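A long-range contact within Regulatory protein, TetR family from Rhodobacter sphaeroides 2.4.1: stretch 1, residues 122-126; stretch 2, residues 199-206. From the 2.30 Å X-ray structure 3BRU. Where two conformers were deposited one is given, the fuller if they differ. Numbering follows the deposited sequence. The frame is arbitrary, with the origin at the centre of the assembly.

Stretch 1 (122-126) HGFRR
Stretch 2, residues 199-206: ELRPDPLH

A tight turn presents one aromatic ring to a loop at least 75 residues away, and apolar packing does the work, since no hydrogen bond crosses. Stretch 1 holds a type I' turn from His122 to Arg125, closed by Arg125 N to His122 O at 3.1 Å. Its central residues, Gly123 (53/29) and Phe124 (63/21), both have positive phi, and the CA-to-CB bond of Phe124 (chi1 m, chi2 -87°) points toward stretch 2.

Glu199 ends a helix without touching the turn. Leu200 then breaks helical geometry at 56/47 and sets the register, its CA 5.0 Å from Phe124 CA. Its CA-to-CB bond runs sideways, but the end of the side chain (m, t) comes nearer, placing Leu200 CD2 3.6 Å from Phe124 O and 4.0 Å from Arg125 CG. Extended Arg201 (-164/159) lays its backbone on the aromatic ring: its CA and Pro202 N cover one face. The CA-to-CB bond of Arg201 (p, t, t) points away, and Arg201 NE and NH2 both hydrogen-bond Glu199 OE1, at 3.0 and 2.9 Å, as part of a salt bridge within stretch 2. Pro202 CB packs 3.6 Å from Phe124 CZ. A helix begins at Asp203; the CA-to-CB bond of Leu205 (m, t) points toward stretch 1, Leu205 CD1 meeting the ring edge 4.2 Å from Phe124 CE1. His206 N hydrogen-bonds Pro202 O at 3.2 Å.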

ATOM      1  N   HIS A 122      -3.977 -17.177  -8.248  1.00 25.73           N
ATOM      2  CA  HIS A 122      -4.787 -17.298  -7.062  1.00 25.61           C
ATOM      3  C   HIS A 122      -5.846 -16.234  -7.034  1.00 24.62           C
ATOM      4  O   HIS A 122      -6.159 -15.709  -5.983  1.00 25.78           O
ATOM      5  CB  HIS A 122      -3.917 -17.249  -5.794  1.00 26.96           C
ATOM      6  CG  HIS A 122      -2.791 -18.233  -5.811  1.00 29.86           C
ATOM      7  ND1 HIS A 122      -2.989 -19.600  -5.687  1.00 34.52           N
ATOM      8  CD2 HIS A 122      -1.458 -18.059  -6.010  1.00 33.03           C
ATOM      9  CE1 HIS A 122      -1.825 -20.223  -5.795  1.00 34.60           C
ATOM     10  NE2 HIS A 122      -0.880 -19.311  -5.983  1.00 34.82           N
ATOM     11  N   GLY A 123      -6.408 -15.939  -8.193  1.00 23.48           N
ATOM     12  CA  GLY A 123      -7.450 -14.923  -8.351  1.00 22.20           C
ATOM     13  C   GLY A 123      -7.185 -13.512  -7.818  1.00 22.16           C
ATOM     14  O   GLY A 123      -8.137 -12.831  -7.450  1.00 20.97           O
ATOM     15  N   PHE A 124      -5.919 -13.068  -7.770  1.00 21.70           N
ATOM     16  CA  PHE A 124      -5.551 -11.756  -7.171  1.00 21.58           C
ATOM     17  C   PHE A 124      -5.841 -11.631  -5.681  1.00 21.96           C
ATOM     18  O   PHE A 124      -5.925 -10.527  -5.176  1.00 23.48           O
ATOM     19  CB  PHE A 124      -6.130 -10.568  -7.960  1.00 21.00           C
ATOM     20  CG  PHE A 124      -5.671 -10.554  -9.388  1.00 22.15           C
ATOM     21  CD1 PHE A 124      -4.479  -9.930  -9.739  1.00 22.38           C
ATOM     22  CD2 PHE A 124      -6.381 -11.242 -10.363  1.00 22.70           C
ATOM     23  CE1 PHE A 124      -4.006  -9.981 -11.045  1.00 22.38           C
ATOM     24  CE2 PHE A 124      -5.921 -11.295 -11.673  1.00 22.84           C
ATOM     25  CZ  PHE A 124      -4.720 -10.653 -12.002  1.00 21.53           C
ATOM     26  N   ARG A 125      -5.966 -12.758  -4.984  1.00 21.79           N
ATOM     27  CA  ARG A 125      -6.201 -12.785  -3.544  1.00 22.90           C
ATOM     28  C   ARG A 125      -4.888 -12.662  -2.744  1.00 22.76           C
ATOM     29  O   ARG A 125      -4.910 -12.394  -1.549  1.00 21.88           O
ATOM     30  CB  ARG A 125      -6.933 -14.076  -3.165  1.00 22.17           C
ATOM     31  CG  ARG A 125      -8.402 -14.103  -3.602  1.00 24.22           C
ATOM     32  CD  ARG A 125      -9.103 -15.400  -3.169  1.00 26.84           C
ATOM     33  NE  ARG A 125      -8.414 -16.582  -3.731  1.00 37.86           N
ATOM     34  CZ  ARG A 125      -8.763 -17.268  -4.832  1.00 39.50           C
ATOM     35  NH1 ARG A 125      -9.844 -16.953  -5.559  1.00 39.75           N
ATOM     36  NH2 ARG A 125      -8.004 -18.295  -5.207  1.00 40.45           N
ATOM     37  N   ARG A 126      -3.750 -12.845  -3.413  1.00 23.08           N
ATOM     38  CA  ARG A 126      -2.464 -12.809  -2.747  1.00 23.96           C
ATOM     39  C   ARG A 126      -1.582 -11.708  -3.292  1.00 23.97           C
ATOM     40  O   ARG A 126      -1.332 -11.602  -4.513  1.00 24.10           O
ATOM     41  CB  ARG A 126      -1.746 -14.144  -2.887  1.00 24.01           C
ATOM     42  CG  ARG A 126      -2.401 -15.297  -2.140  1.00 27.07           C
ATOM     43  CD  ARG A 126      -1.533 -16.561  -2.267  1.00 30.26           C
ATOM     44  NE  ARG A 126      -2.313 -17.704  -1.814  1.00 35.04           N
ATOM     45  CZ  ARG A 126      -2.015 -18.965  -2.104  1.00 35.56           C
ATOM     46  NH1 ARG A 126      -0.943 -19.240  -2.840  1.00 36.03           N
ATOM     47  NH2 ARG A 126      -2.794 -19.947  -1.664  1.00 34.00           N
ATOM     48  N   GLU A 199      -9.445  -4.972  -5.603  1.00 22.65           N
ATOM     49  CA  GLU A 199     -10.429  -5.065  -6.686  1.00 24.50           C
ATOM     50  C   GLU A 199     -10.578  -6.470  -7.281  1.00 23.74           C
ATOM     51  O   GLU A 199     -11.525  -6.727  -8.029  1.00 22.93           O
ATOM     52  CB  GLU A 199     -10.122  -4.038  -7.788  1.00 24.65           C
ATOM     53  CG  GLU A 199     -10.378  -2.611  -7.295  1.00 27.56           C
ATOM     54  CD  GLU A 199      -9.889  -1.511  -8.228  1.00 28.32           C
ATOM     55  OE1 GLU A 199     -10.122  -1.617  -9.470  1.00 32.24           O
ATOM     56  OE2 GLU A 199      -9.262  -0.536  -7.692  1.00 32.36           O
ATOM     57  N   LEU A 200      -9.651  -7.362  -6.923  1.00 23.08           N
ATOM     58  CA  LEU A 200      -9.585  -8.736  -7.445  1.00 23.37           C
ATOM     59  C   LEU A 200      -9.508  -8.775  -8.960  1.00 22.69           C
ATOM     60  O   LEU A 200     -10.262  -9.516  -9.576  1.00 22.87           O
ATOM     61  CB  LEU A 200     -10.755  -9.597  -6.924  1.00 23.46           C
ATOM     62  CG  LEU A 200     -10.785  -9.710  -5.402  1.00 25.50           C
ATOM     63  CD1 LEU A 200     -12.059 -10.391  -4.910  1.00 27.25           C
ATOM     64  CD2 LEU A 200      -9.521 -10.444  -4.906  1.00 25.34           C
ATOM     65  N   ARG A 201      -8.628  -7.952  -9.535  1.00 22.14           N
ATOM     66  CA  ARG A 201      -8.438  -7.861 -10.981  0.60 22.54           C
ATOM     67  C   ARG A 201      -7.110  -7.153 -11.332  1.00 22.57           C
ATOM     68  O   ARG A 201      -6.556  -6.415 -10.508  1.00 22.43           O
ATOM     69  CB  ARG A 201      -9.606  -7.113 -11.619  0.60 22.66           C
ATOM     70  CG  ARG A 201      -9.681  -5.641 -11.230  0.60 24.20           C
ATOM     71  CD  ARG A 201     -11.001  -5.058 -11.651  0.60 26.82           C
ATOM     72  NE  ARG A 201     -11.020  -3.617 -11.451  0.60 29.43           N
ATOM     73  CZ  ARG A 201     -11.870  -2.786 -12.045  0.60 30.47           C
ATOM     74  NH1 ARG A 201     -12.788  -3.256 -12.893  0.60 29.86           N
ATOM     75  NH2 ARG A 201     -11.791  -1.482 -11.796  0.60 29.43           N
ATOM     76  N   PRO A 202      -6.589  -7.364 -12.562  1.00 22.52           N
ATOM     77  CA  PRO A 202      -5.275  -6.760 -12.863  1.00 22.59           C
ATOM     78  C   PRO A 202      -5.304  -5.289 -13.297  1.00 23.29           C
ATOM     79  O   PRO A 202      -4.256  -4.690 -13.460  1.00 24.18           O
ATOM     80  CB  PRO A 202      -4.746  -7.653 -13.985  1.00 22.12           C
ATOM     81  CG  PRO A 202      -5.971  -8.052 -14.738  1.00 22.32           C
ATOM     82  CD  PRO A 202      -7.098  -8.152 -13.704  1.00 22.84           C
ATOM     83  N   ASP A 203      -6.484  -4.695 -13.433  1.00 23.44           N
ATOM     84  CA  ASP A 203      -6.626  -3.337 -13.962  1.00 24.19           C
ATOM     85  C   ASP A 203      -5.714  -2.277 -13.336  1.00 23.41           C
ATOM     86  O   ASP A 203      -5.153  -1.483 -14.079  1.00 23.02           O
ATOM     87  CB  ASP A 203      -8.082  -2.878 -13.883  1.00 24.55           C
ATOM     88  CG  ASP A 203      -9.043  -3.900 -14.494  1.00 29.48           C
ATOM     89  OD1 ASP A 203      -8.783  -5.128 -14.361  1.00 30.97           O
ATOM     90  OD2 ASP A 203     -10.068  -3.469 -15.099  1.00 33.15           O
ATOM     91  N   PRO A 204      -5.604  -2.235 -11.978  1.00 22.86           N
ATOM     92  CA  PRO A 204      -4.698  -1.247 -11.361  1.00 21.95           C
ATOM     93  C   PRO A 204      -3.229  -1.455 -11.717  1.00 21.51           C
ATOM     94  O   PRO A 204      -2.465  -0.483 -11.711  1.00 20.99           O
ATOM     95  CB  PRO A 204      -4.922  -1.449  -9.858  1.00 21.60           C
ATOM     96  CG  PRO A 204      -6.244  -2.144  -9.755  1.00 22.16           C
ATOM     97  CD  PRO A 204      -6.305  -3.031 -10.944  1.00 22.16           C
ATOM     98  N   LEU A 205      -2.845  -2.700 -12.020  1.00 20.82           N
ATOM     99  CA  LEU A 205      -1.525  -2.996 -12.480  1.00 21.13           C
ATOM    100  C   LEU A 205      -1.287  -2.353 -13.830  1.00 22.49           C
ATOM    101  O   LEU A 205      -0.234  -1.737 -14.025  1.00 23.11           O
ATOM    102  CB  LEU A 205      -1.300  -4.516 -12.579  1.00 21.33           C
ATOM    103  CG  LEU A 205      -1.521  -5.326 -11.299  1.00 20.87           C
ATOM    104  CD1 LEU A 205      -1.225  -6.813 -11.571  1.00 16.68           C
ATOM    105  CD2 LEU A 205      -0.663  -4.771 -10.152  1.00 20.83           C
ATOM    106  N   HIS A 206      -2.250  -2.488 -14.752  1.00 22.74           N
ATOM    107  CA  HIS A 206      -2.078  -1.997 -16.109  1.00 24.73           C
ATOM    108  C   HIS A 206      -2.098  -0.476 -16.094  1.00 25.36           C
ATOM    109  O   HIS A 206      -1.343   0.203 -16.807  1.00 25.91           O
ATOM    110  CB  HIS A 206      -3.190  -2.502 -17.036  1.00 25.01           C
ATOM    111  CG  HIS A 206      -3.330  -3.997 -17.090  1.00 28.78           C
ATOM    112  ND1 HIS A 206      -4.511  -4.619 -17.451  1.00 31.91           N
ATOM    113  CD2 HIS A 206      -2.443  -4.991 -16.844  1.00 28.13           C
ATOM    114  CE1 HIS A 206      -4.339  -5.929 -17.441  1.00 30.50           C
ATOM    115  NE2 HIS A 206      -3.102  -6.180 -17.052  1.00 29.83           N
TER